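Local coordinates for protein NUDIX hydrolase (Alicyclobacillus acidocaldarius subsp. acidocaldarius, PDB 3QSJ) that probably hydrolyses phosphorus-containing acid anhydrides as a metal-dependent enzyme of the NUDIX family, and binds a calcium ion, at residues 7-15 and 43-51. Sequence-based numbering, arbitrary orientation.
Sequences IRKAATLVV and AFPGGAADP. With CA (calcium ion), chain B.
Phe44 opens the pairing of 43-51 with 7-15 through its ring, one face of which takes the methyl CG2 of Val14 in a CH-pi contact, 4.2 Å from the ring centroid and offset toward the rim. With CG anti to its own carbonyl carbon (chi1 -53°), the ring also meets Thr12 CG2 near its plane, and Val203 and Leu204 of helix 198-209 extend this apolar cluster. Were Phe44 replaced by an alanine, the Val14 methyl would probably lose the aromatic face it rests on, and the space facing Val203 and Leu204 would be left unfilled. The Phe44 carbonyl accepts a hydrogen bond from a water that is also bonded to Thr12 OG1; threonine suits this place because CG2, anti to its backbone N, is left for Phe44 CB, at 3.4 Å. Pro45, which has no N-H to donate, pairs through its O, which accepts Leu13 N at 3.0 Å.

From Gly46 to Ala48 the chain runs antiparallel to 7-15. At Gly46 a side chain would collide with Ala11 O and Thr12 OG1, so glycine fits. At the backbone angles of Gly47 a CB would be jammed against the carbonyl O of Gly46 and crowded by the calcium ion; its N and O both bond to Ala11, each at 2.9 Å. Ala48 presents CB over the centre of one face of the Arg8 guanidinium, 3.5 Å from CZ, a methyl small enough for the flat cation to lie across. Ala49 N closes the pairing on Lys9 O at 3.0 Å, approaching from above the carbonyl plane.

The bonds of Pro45 and Gly47 on either side of Gly46 leave its own O for the calcium ion, 2.3 Å away, where Glu82 and Glu86 also bind: the pairing of the strands is thus likely to hold this carbonyl in place as a ligand.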
loop_
_atom_site.group_PDB
_atom_site.type_symbol
_atom_site.label_atom_id
_atom_site.label_comp_id
_atom_site.label_asym_id
_atom_site.label_seq_id
_atom_site.Cartn_x
_atom_site.Cartn_y
_atom_site.Cartn_z
ATOM N N ILE A 7 -10.107 -5.556 -16.611
ATOM C CA ILE A 7 -9.421 -6.118 -15.434
ATOM C C ILE A 7 -8.345 -5.079 -15.132
ATOM O O ILE A 7 -7.330 -4.980 -15.857
ATOM C CB ILE A 7 -8.843 -7.510 -15.744
ATOM C CG1 ILE A 7 -9.963 -8.492 -16.069
ATOM C CG2 ILE A 7 -7.992 -8.031 -14.552
ATOM C CD1 ILE A 7 -9.377 -9.788 -16.847
ATOM N N ARG A 8 -8.627 -4.236 -14.156
ATOM C CA ARG A 8 -7.789 -3.062 -13.924
ATOM C C ARG A 8 -6.523 -3.367 -13.127
ATOM O O ARG A 8 -6.619 -3.874 -12.021
ATOM C CB ARG A 8 -8.629 -1.964 -13.258
ATOM C CG ARG A 8 -7.913 -0.609 -13.162
ATOM C CD ARG A 8 -8.491 0.400 -14.139
ATOM N NE ARG A 8 -7.668 1.607 -14.257
ATOM C CZ ARG A 8 -7.988 2.793 -13.743
ATOM N NH1 ARG A 8 -7.182 3.834 -13.908
ATOM N NH2 ARG A 8 -9.103 2.939 -13.036
ATOM N N LYS A 9 -5.330 -3.102 -13.702
ATOM C CA LYS A 9 -4.081 -3.272 -12.941
ATOM C C LYS A 9 -4.056 -2.294 -11.736
ATOM O O LYS A 9 -4.362 -1.089 -11.881
ATOM C CB LYS A 9 -2.857 -3.004 -13.819
ATOM C CG LYS A 9 -2.611 -4.173 -14.819
ATOM C CD LYS A 9 -1.915 -5.329 -14.138
ATOM C CE LYS A 9 -1.584 -6.414 -15.177
ATOM N NZ LYS A 9 -0.927 -5.834 -16.388
ATOM N N ALA A 10 -3.704 -2.816 -10.559
ATOM C CA ALA A 10 -3.649 -2.044 -9.309
ATOM C C ALA A 10 -2.574 -2.599 -8.411
ATOM O O ALA A 10 -2.006 -3.681 -8.685
ATOM C CB ALA A 10 -5.003 -2.178 -8.589
ATOM N N ALA A 11 -2.309 -1.866 -7.318
ATOM C CA ALA A 11 -1.339 -2.341 -6.321
ATOM C C ALA A 11 -1.688 -1.788 -5.008
ATOM O O ALA A 11 -2.326 -0.718 -4.883
ATOM C CB ALA A 11 0.085 -1.914 -6.678
ATOM N N THR A 12 -1.293 -2.539 -3.996
ATOM C CA THR A 12 -1.597 -2.242 -2.609
ATOM C C THR A 12 -0.342 -2.383 -1.765
ATOM O O THR A 12 0.421 -3.331 -1.956
ATOM C CB THR A 12 -2.697 -3.216 -2.134
ATOM O OG1 THR A 12 -3.858 -2.990 -2.936
ATOM C CG2 THR A 12 -3.110 -2.918 -0.716
ATOM N N LEU A 13 -0.221 -1.517 -0.749
ATOM C CA LEU A 13 0.942 -1.537 0.146
ATOM C C LEU A 13 0.509 -1.903 1.535
ATOM O O LEU A 13 -0.361 -1.260 2.137
ATOM C CB LEU A 13 1.669 -0.176 0.182
ATOM C CG LEU A 13 3.070 -0.217 0.812
ATOM C CD1 LEU A 13 3.964 -1.225 0.067
ATOM C CD2 LEU A 13 3.672 1.220 0.828
ATOM N N VAL A 14 1.191 -2.922 2.097
ATOM C CA VAL A 14 0.896 -3.435 3.426
ATOM C C VAL A 14 2.063 -2.925 4.251
ATOM O O VAL A 14 3.191 -3.456 4.133
ATOM C CB VAL A 14 0.807 -4.981 3.408
ATOM C CG1 VAL A 14 0.444 -5.526 4.805
ATOM C CG2 VAL A 14 -0.208 -5.460 2.355
ATOM N N VAL A 15 1.805 -1.889 5.051
ATOM C CA VAL A 15 2.871 -1.243 5.852
ATOM C C VAL A 15 2.741 -1.771 7.266
ATOM O O VAL A 15 1.705 -1.577 7.922
ATOM C CB VAL A 15 2.734 0.303 5.800
ATOM C CG1 VAL A 15 3.922 0.973 6.504
ATOM C CG2 VAL A 15 2.614 0.803 4.347
ATOM N N ALA A 43 -9.371 -1.695 4.143
ATOM C CA ALA A 43 -8.358 -2.150 3.219
ATOM C C ALA A 43 -7.002 -1.535 3.562
ATOM O O ALA A 43 -6.831 -0.794 4.529
ATOM C CB ALA A 43 -8.758 -1.744 1.785
ATOM N N PHE A 44 -6.046 -1.851 2.729
ATOM C CA PHE A 44 -4.751 -1.224 2.866
ATOM C C PHE A 44 -4.698 -0.129 1.786
ATOM O O PHE A 44 -5.439 -0.186 0.802
ATOM C CB PHE A 44 -3.624 -2.243 2.612
ATOM C CG PHE A 44 -3.746 -3.493 3.465
ATOM C CD1 PHE A 44 -3.643 -3.422 4.859
ATOM C CD2 PHE A 44 -3.992 -4.733 2.876
ATOM C CE1 PHE A 44 -3.824 -4.564 5.643
ATOM C CE2 PHE A 44 -4.175 -5.873 3.662
ATOM C CZ PHE A 44 -4.106 -5.783 5.035
ATOM N N PRO A 45 -3.793 0.846 1.913
ATOM C CA PRO A 45 -3.676 1.878 0.872
ATOM C C PRO A 45 -3.321 1.263 -0.467
ATOM O O PRO A 45 -2.572 0.276 -0.519
ATOM C CB PRO A 45 -2.511 2.777 1.392
ATOM C CG PRO A 45 -2.550 2.591 2.894
ATOM C CD PRO A 45 -2.844 1.080 3.030
ATOM N N GLY A 46 -3.888 1.793 -1.536
ATOM C CA GLY A 46 -3.612 1.224 -2.859
ATOM C C GLY A 46 -4.478 1.816 -3.936
ATOM O O GLY A 46 -5.270 2.730 -3.680
ATOM N N GLY A 47 -4.342 1.321 -5.143
ATOM C CA GLY A 47 -5.193 1.834 -6.204
ATOM C C GLY A 47 -4.652 1.470 -7.558
ATOM O O GLY A 47 -3.680 0.720 -7.686
ATOM N N ALA A 48 -5.283 2.029 -8.561
ATOM C CA ALA A 48 -5.026 1.708 -9.962
ATOM C C ALA A 48 -3.704 2.259 -10.374
ATOM O O ALA A 48 -3.309 3.380 -9.983
ATOM C CB ALA A 48 -6.163 2.282 -10.854
ATOM N N ALA A 49 -3.018 1.485 -11.250
ATOM C CA ALA A 49 -1.772 1.927 -11.853
ATOM C C ALA A 49 -1.986 3.207 -12.676
ATOM O O ALA A 49 -3.039 3.379 -13.300
ATOM C CB ALA A 49 -1.190 0.821 -12.770
ATOM N N ASP A 50 -0.984 4.098 -12.677
ATOM C CA ASP A 50 -0.983 5.357 -13.468
ATOM C C ASP A 50 0.249 5.309 -14.404
ATOM O O ASP A 50 1.262 4.715 -14.009
ATOM C CB ASP A 50 -0.866 6.553 -12.508
ATOM C CG ASP A 50 -0.789 7.954 -13.159
ATOM O OD1 ASP A 50 -1.858 8.512 -13.507
ATOM O OD2 ASP A 50 0.354 8.450 -13.399
ATOM N N PRO A 51 0.227 5.979 -15.582
ATOM C CA PRO A 51 1.405 5.929 -16.490
ATOM C C PRO A 51 2.695 6.409 -15.853
ATOM O O PRO A 51 3.741 5.850 -16.167
ATOM C CB PRO A 51 1.015 6.866 -17.637
ATOM C CG PRO A 51 -0.517 6.813 -17.658
ATOM C CD PRO A 51 -0.923 6.676 -16.217
HETATM CA CA CA B . -6.103 4.884 -3.423
HETATM O O HOH W 1 -4.775 0.721 -13.950
HETATM O O HOH W 2 -6.051 -1.310 -1.544
HETATM O O HOH W 3 -7.341 5.053 -5.386
HETATM O O HOH W 4 -5.456 7.280 -3.444
#